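Local coordinates for acyl-coenzyme A oxidase 1 (Yarrowia lipolytica, PDB 5Y9D), which oxidises acyl-CoA thioesters to (2E)-enoyl-CoAs with FAD and molecular oxygen, releasing hydrogen peroxide in peroxisomal fatty acid beta-oxidation, at residues 309-323 / 368-382. Residues are numbered along the deposited sequence; the frame is centred on the assembly and turned at random.
Sequences IRGRVSMIADSFHVS and CYAMKMGADEAQKTW
W382 and R310 meet at one end of an antiparallel helix pair (segment axes 158° apart, 8.2 Å at closest approach) in the helical C-alpha1 domain of this acyl-CoA oxidase. R310 suits this place because its long aliphatic stem can cover a ring before the charge begins. Its CB lies over the six-membered ring of W382 in a CH-pi contact, 3.6 Å from the ring centroid; with CG anti to the backbone N (chi1 -175°), the stem is carried on over CZ2 and CE2, and CD still touches CZ2. Beyond the ring the guanidinium stands nearly upright to the indole plane, and NH2 hydrogen-bonds S110 OG. With an alanine at W382, the R310 stem would lose the ring face under CB, CG and CD, and a gap is likely to open there, though S110 would still hold the far end. Midway, small residues let the backbones close in: A375 CB rests 3.7 Å from A317 CA, and I316 CD1 packs on A378 CB. One water donates to both V313 O and A375 O, bridging segments that share no direct hydrogen bond. Farther along, K372's aliphatic stem suits the buried F320 ring, CB covering one face while NZ hydrogen-bonds L51 O. At that ring's edge, F320 CD1 sits 3.4 Å from C368 O.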
loop_
_atom_site.group_PDB
_atom_site.type_symbol
_atom_site.label_atom_id
_atom_site.label_comp_id
_atom_site.label_asym_id
_atom_site.label_seq_id
_atom_site.Cartn_x
_atom_site.Cartn_y
_atom_site.Cartn_z
ATOM N N ILE A 309 -19.333 1.573 -16.574
ATOM C CA ILE A 309 -18.758 0.382 -17.163
ATOM C C ILE A 309 -17.597 0.839 -18.015
ATOM O O ILE A 309 -16.535 0.235 -17.961
ATOM C CB ILE A 309 -19.743 -0.451 -18.019
ATOM C CG1 ILE A 309 -21.024 -0.808 -17.245
ATOM C CG2 ILE A 309 -19.108 -1.770 -18.459
ATOM C CD1 ILE A 309 -22.174 -1.238 -18.159
ATOM N N ARG A 310 -17.771 1.922 -18.771
ATOM C CA ARG A 310 -16.668 2.407 -19.618
ATOM C C ARG A 310 -15.358 2.467 -18.834
ATOM O O ARG A 310 -14.349 1.928 -19.273
ATOM C CB ARG A 310 -16.952 3.793 -20.214
ATOM C CG ARG A 310 -15.892 4.267 -21.198
ATOM C CD ARG A 310 -16.275 5.546 -21.921
ATOM N NE ARG A 310 -15.091 6.404 -22.090
ATOM C CZ ARG A 310 -14.602 6.871 -23.247
ATOM N NH1 ARG A 310 -15.183 6.616 -24.427
ATOM N NH2 ARG A 310 -13.506 7.624 -23.223
ATOM N N GLY A 311 -15.380 3.127 -17.679
ATOM C CA GLY A 311 -14.172 3.399 -16.939
ATOM C C GLY A 311 -13.655 2.234 -16.126
ATOM O O GLY A 311 -12.499 2.257 -15.705
ATOM N N ARG A 312 -14.512 1.252 -15.839
ATOM C CA ARG A 312 -14.067 0.016 -15.212
ATOM C C ARG A 312 -13.218 -0.727 -16.211
ATOM O O ARG A 312 -12.192 -1.291 -15.846
ATOM C CB ARG A 312 -15.230 -0.882 -14.809
ATOM C CG ARG A 312 -15.842 -0.487 -13.507
ATOM C CD ARG A 312 -16.950 -1.422 -13.083
ATOM N NE ARG A 312 -17.663 -0.741 -12.007
ATOM C CZ ARG A 312 -18.888 -0.259 -12.082
ATOM N NH1 ARG A 312 -19.621 -0.427 -13.170
ATOM N NH2 ARG A 312 -19.391 0.379 -11.042
ATOM N N VAL A 313 -13.677 -0.717 -17.463
ATOM C CA VAL A 313 -12.929 -1.241 -18.603
ATOM C C VAL A 313 -11.649 -0.472 -18.799
ATOM O O VAL A 313 -10.571 -1.058 -18.977
ATOM C CB VAL A 313 -13.765 -1.170 -19.898
ATOM C CG1 VAL A 313 -12.883 -1.255 -21.141
ATOM C CG2 VAL A 313 -14.807 -2.268 -19.902
ATOM N N SER A 314 -11.751 0.850 -18.743
ATOM C CA SER A 314 -10.553 1.680 -18.849
ATOM C C SER A 314 -9.597 1.440 -17.673
ATOM O O SER A 314 -8.401 1.570 -17.833
ATOM C CB SER A 314 -10.916 3.156 -18.973
ATOM O OG SER A 314 -9.896 3.833 -19.682
ATOM N N MET A 315 -10.117 1.055 -16.508
ATOM C CA MET A 315 -9.249 0.696 -15.357
ATOM C C MET A 315 -8.439 -0.612 -15.461
ATOM O O MET A 315 -7.457 -0.794 -14.719
ATOM C CB MET A 315 -10.047 0.700 -14.070
ATOM C CG MET A 315 -10.277 2.106 -13.573
ATOM S SD MET A 315 -11.470 2.164 -12.240
ATOM C CE MET A 315 -12.302 3.687 -12.637
ATOM N N ILE A 316 -8.831 -1.513 -16.358
ATOM C CA ILE A 316 -8.065 -2.712 -16.543
ATOM C C ILE A 316 -6.760 -2.298 -17.252
ATOM O O ILE A 316 -5.690 -2.779 -16.921
ATOM C CB ILE A 316 -8.839 -3.796 -17.302
ATOM C CG1 ILE A 316 -10.143 -4.152 -16.588
ATOM C CG2 ILE A 316 -8.046 -5.085 -17.378
ATOM C CD1 ILE A 316 -11.215 -4.651 -17.538
ATOM N N ALA A 317 -6.851 -1.365 -18.175
ATOM C CA ALA A 317 -5.687 -0.882 -18.908
ATOM C C ALA A 317 -4.785 -0.050 -18.021
ATOM O O ALA A 317 -3.573 -0.224 -18.057
ATOM C CB ALA A 317 -6.125 -0.076 -20.126
ATOM N N ASP A 318 -5.356 0.859 -17.229
ATOM C CA ASP A 318 -4.528 1.624 -16.308
ATOM C C ASP A 318 -3.681 0.669 -15.519
ATOM O O ASP A 318 -2.492 0.868 -15.419
ATOM C CB ASP A 318 -5.322 2.478 -15.319
ATOM C CG ASP A 318 -6.281 3.428 -15.979
ATOM O OD1 ASP A 318 -6.023 3.846 -17.130
ATOM O OD2 ASP A 318 -7.307 3.741 -15.326
ATOM N N SER A 319 -4.280 -0.382 -14.978
ATOM C CA SER A 319 -3.542 -1.349 -14.206
ATOM C C SER A 319 -2.331 -1.876 -14.977
ATOM O O SER A 319 -1.243 -1.956 -14.429
ATOM C CB SER A 319 -4.442 -2.514 -13.776
ATOM O OG SER A 319 -5.475 -2.090 -12.911
ATOM N N PHE A 320 -2.513 -2.236 -16.240
ATOM C CA PHE A 320 -1.362 -2.570 -17.090
ATOM C C PHE A 320 -0.386 -1.406 -17.211
ATOM O O PHE A 320 0.805 -1.549 -16.934
ATOM C CB PHE A 320 -1.802 -2.988 -18.481
ATOM C CG PHE A 320 -0.674 -3.030 -19.503
ATOM C CD1 PHE A 320 0.270 -4.037 -19.479
ATOM C CD2 PHE A 320 -0.589 -2.077 -20.507
ATOM C CE1 PHE A 320 1.287 -4.092 -20.438
ATOM C CE2 PHE A 320 0.415 -2.129 -21.472
ATOM C CZ PHE A 320 1.365 -3.136 -21.437
ATOM N N HIS A 321 -0.882 -0.244 -17.610
ATOM C CA HIS A 321 0.033 0.863 -17.904
ATOM C C HIS A 321 0.852 1.374 -16.707
ATOM O O HIS A 321 2.061 1.578 -16.811
ATOM C CB HIS A 321 -0.725 1.982 -18.563
ATOM C CG HIS A 321 -1.068 1.686 -19.977
ATOM N ND1 HIS A 321 -2.352 1.448 -20.398
ATOM C CD2 HIS A 321 -0.286 1.549 -21.067
ATOM C CE1 HIS A 321 -2.359 1.220 -21.694
ATOM N NE2 HIS A 321 -1.118 1.302 -22.127
ATOM N N VAL A 322 0.223 1.533 -15.559
ATOM C CA VAL A 322 0.964 1.953 -14.387
ATOM C C VAL A 322 1.881 0.830 -13.833
ATOM O O VAL A 322 2.951 1.092 -13.320
ATOM C CB VAL A 322 -0.025 2.449 -13.319
ATOM C CG1 VAL A 322 0.660 2.631 -11.952
ATOM C CG2 VAL A 322 -0.687 3.735 -13.812
ATOM N N SER A 323 1.450 -0.417 -13.929
ATOM C CA SER A 323 2.284 -1.549 -13.523
ATOM C C SER A 323 3.517 -1.610 -14.352
ATOM O O SER A 323 4.590 -1.820 -13.843
ATOM C CB SER A 323 1.535 -2.864 -13.657
ATOM O OG SER A 323 0.654 -2.988 -12.554
ATOM N N CYS A 368 1.714 -8.451 -15.146
ATOM C CA CYS A 368 1.559 -7.232 -15.918
ATOM C C CYS A 368 1.307 -7.530 -17.389
ATOM O O CYS A 368 0.310 -7.065 -17.933
ATOM C CB CYS A 368 2.796 -6.345 -15.742
ATOM S SG CYS A 368 2.704 -4.901 -16.799
ATOM N N TYR A 369 2.168 -8.316 -18.045
ATOM C CA TYR A 369 1.924 -8.673 -19.491
ATOM C C TYR A 369 0.508 -9.207 -19.655
ATOM O O TYR A 369 -0.169 -8.858 -20.612
ATOM C CB TYR A 369 2.922 -9.729 -20.044
ATOM C CG TYR A 369 4.189 -9.198 -20.700
ATOM C CD1 TYR A 369 5.141 -8.521 -19.972
ATOM C CD2 TYR A 369 4.428 -9.376 -22.042
ATOM C CE1 TYR A 369 6.292 -8.035 -20.565
ATOM C CE2 TYR A 369 5.573 -8.875 -22.655
ATOM C CZ TYR A 369 6.513 -8.235 -21.908
ATOM O OH TYR A 369 7.674 -7.762 -22.497
ATOM N N ALA A 370 0.063 -10.045 -18.708
ATOM C CA ALA A 370 -1.287 -10.638 -18.743
ATOM C C ALA A 370 -2.373 -9.594 -18.580
ATOM O O ALA A 370 -3.441 -9.648 -19.218
ATOM C CB ALA A 370 -1.448 -11.702 -17.662
ATOM N N MET A 371 -2.131 -8.617 -17.722
ATOM C CA MET A 371 -3.138 -7.575 -17.605
ATOM C C MET A 371 -3.536 -6.974 -18.948
ATOM O O MET A 371 -4.720 -6.756 -19.175
ATOM C CB MET A 371 -2.696 -6.508 -16.642
ATOM C CG MET A 371 -2.800 -6.958 -15.207
ATOM S SD MET A 371 -2.033 -5.645 -14.301
ATOM C CE MET A 371 -2.298 -6.157 -12.614
ATOM N N LYS A 372 -2.572 -6.764 -19.848
ATOM C CA LYS A 372 -2.864 -6.198 -21.179
ATOM C C LYS A 372 -3.768 -7.070 -22.027
ATOM O O LYS A 372 -4.627 -6.553 -22.740
ATOM C CB LYS A 372 -1.575 -5.914 -21.971
ATOM C CG LYS A 372 -1.772 -5.189 -23.299
ATOM C CD LYS A 372 -2.445 -3.830 -23.103
ATOM C CE LYS A 372 -2.875 -3.227 -24.428
ATOM N NZ LYS A 372 -1.732 -2.667 -25.171
ATOM N N MET A 373 -3.548 -8.383 -21.976
ATOM C CA MET A 373 -4.468 -9.345 -22.607
ATOM C C MET A 373 -5.923 -9.124 -22.095
ATOM O O MET A 373 -6.849 -8.923 -22.891
ATOM C CB MET A 373 -4.020 -10.797 -22.364
ATOM C CG MET A 373 -2.504 -11.041 -22.476
ATOM S SD MET A 373 -1.835 -10.540 -24.073
ATOM C CE MET A 373 -0.388 -9.634 -23.552
ATOM N N GLY A 374 -6.112 -9.099 -20.787
ATOM C CA GLY A 374 -7.386 -8.704 -20.188
ATOM C C GLY A 374 -7.925 -7.357 -20.656
ATOM O O GLY A 374 -9.030 -7.264 -21.209
ATOM N N ALA A 375 -7.164 -6.293 -20.440
ATOM C CA ALA A 375 -7.567 -4.955 -20.901
ATOM C C ALA A 375 -8.078 -4.939 -22.360
ATOM O O ALA A 375 -9.104 -4.347 -22.649
ATOM C CB ALA A 375 -6.407 -3.990 -20.732
ATOM N N ASP A 376 -7.395 -5.619 -23.278
ATOM C CA ASP A 376 -7.826 -5.617 -24.689
ATOM C C ASP A 376 -9.151 -6.332 -24.943
ATOM O O ASP A 376 -9.988 -5.789 -25.628
ATOM C CB ASP A 376 -6.737 -6.189 -25.617
ATOM C CG ASP A 376 -5.480 -5.316 -25.658
ATOM O OD1 ASP A 376 -5.601 -4.091 -25.444
ATOM O OD2 ASP A 376 -4.376 -5.855 -25.895
ATOM N N GLU A 377 -9.361 -7.527 -24.394
ATOM C CA GLU A 377 -10.652 -8.193 -24.565
ATOM C C GLU A 377 -11.772 -7.258 -24.126
ATOM O O GLU A 377 -12.657 -6.905 -24.897
ATOM C CB GLU A 377 -10.738 -9.470 -23.740
ATOM C CG GLU A 377 -9.810 -10.575 -24.207
ATOM C CD GLU A 377 -9.874 -11.808 -23.318
ATOM O OE1 GLU A 377 -9.842 -11.651 -22.064
ATOM O OE2 GLU A 377 -9.935 -12.930 -23.880
ATOM N N ALA A 378 -11.685 -6.830 -22.880
ATOM C CA ALA A 378 -12.695 -6.010 -22.283
ATOM C C ALA A 378 -12.963 -4.800 -23.172
ATOM O O ALA A 378 -14.112 -4.508 -23.454
ATOM C CB ALA A 378 -12.265 -5.601 -20.872
ATOM N N GLN A 379 -11.894 -4.151 -23.650
ATOM C CA GLN A 379 -11.976 -2.956 -24.525
ATOM C C GLN A 379 -12.727 -3.214 -25.836
ATOM O O GLN A 379 -13.602 -2.421 -26.228
ATOM C CB GLN A 379 -10.566 -2.425 -24.849
ATOM C CG GLN A 379 -10.489 -1.048 -25.517
ATOM C CD GLN A 379 -9.081 -0.735 -26.077
ATOM O OE1 GLN A 379 -8.044 -0.941 -25.405
ATOM N NE2 GLN A 379 -9.043 -0.240 -27.314
ATOM N N LYS A 380 -12.363 -4.304 -26.509
ATOM C CA LYS A 380 -12.994 -4.688 -27.781
ATOM C C LYS A 380 -14.497 -4.860 -27.585
ATOM O O LYS A 380 -15.271 -4.495 -28.453
ATOM C CB LYS A 380 -12.389 -5.994 -28.342
ATOM C CG LYS A 380 -12.517 -6.151 -29.853
ATOM C CD LYS A 380 -11.474 -5.307 -30.606
ATOM C CE LYS A 380 -11.743 -5.182 -32.118
ATOM N NZ LYS A 380 -10.980 -4.082 -32.794
ATOM N N THR A 381 -14.900 -5.389 -26.428
ATOM C CA THR A 381 -16.317 -5.620 -26.140
ATOM C C THR A 381 -17.060 -4.337 -25.760
ATOM O O THR A 381 -18.149 -4.110 -26.265
ATOM C CB THR A 381 -16.519 -6.704 -25.079
ATOM O OG1 THR A 381 -15.839 -7.896 -25.492
ATOM C CG2 THR A 381 -17.971 -7.002 -24.904
ATOM N N TRP A 382 -16.470 -3.480 -24.924
ATOM C CA TRP A 382 -17.098 -2.184 -24.627
ATOM C C TRP A 382 -17.359 -1.375 -25.907
ATOM O O TRP A 382 -18.436 -0.794 -26.066
ATOM C CB TRP A 382 -16.267 -1.312 -23.670
ATOM C CG TRP A 382 -16.669 0.130 -23.795
ATOM C CD1 TRP A 382 -16.143 1.082 -24.650
ATOM C CD2 TRP A 382 -17.733 0.761 -23.108
ATOM N NE1 TRP A 382 -16.817 2.270 -24.517
ATOM C CE2 TRP A 382 -17.798 2.104 -23.573
ATOM C CE3 TRP A 382 -18.644 0.328 -22.143
ATOM C CZ2 TRP A 382 -18.734 3.014 -23.094
ATOM C CZ3 TRP A 382 -19.576 1.234 -21.659
ATOM C CH2 TRP A 382 -19.613 2.569 -22.134
HETATM O O HOH W 1 -9.357 -1.909 -21.449
#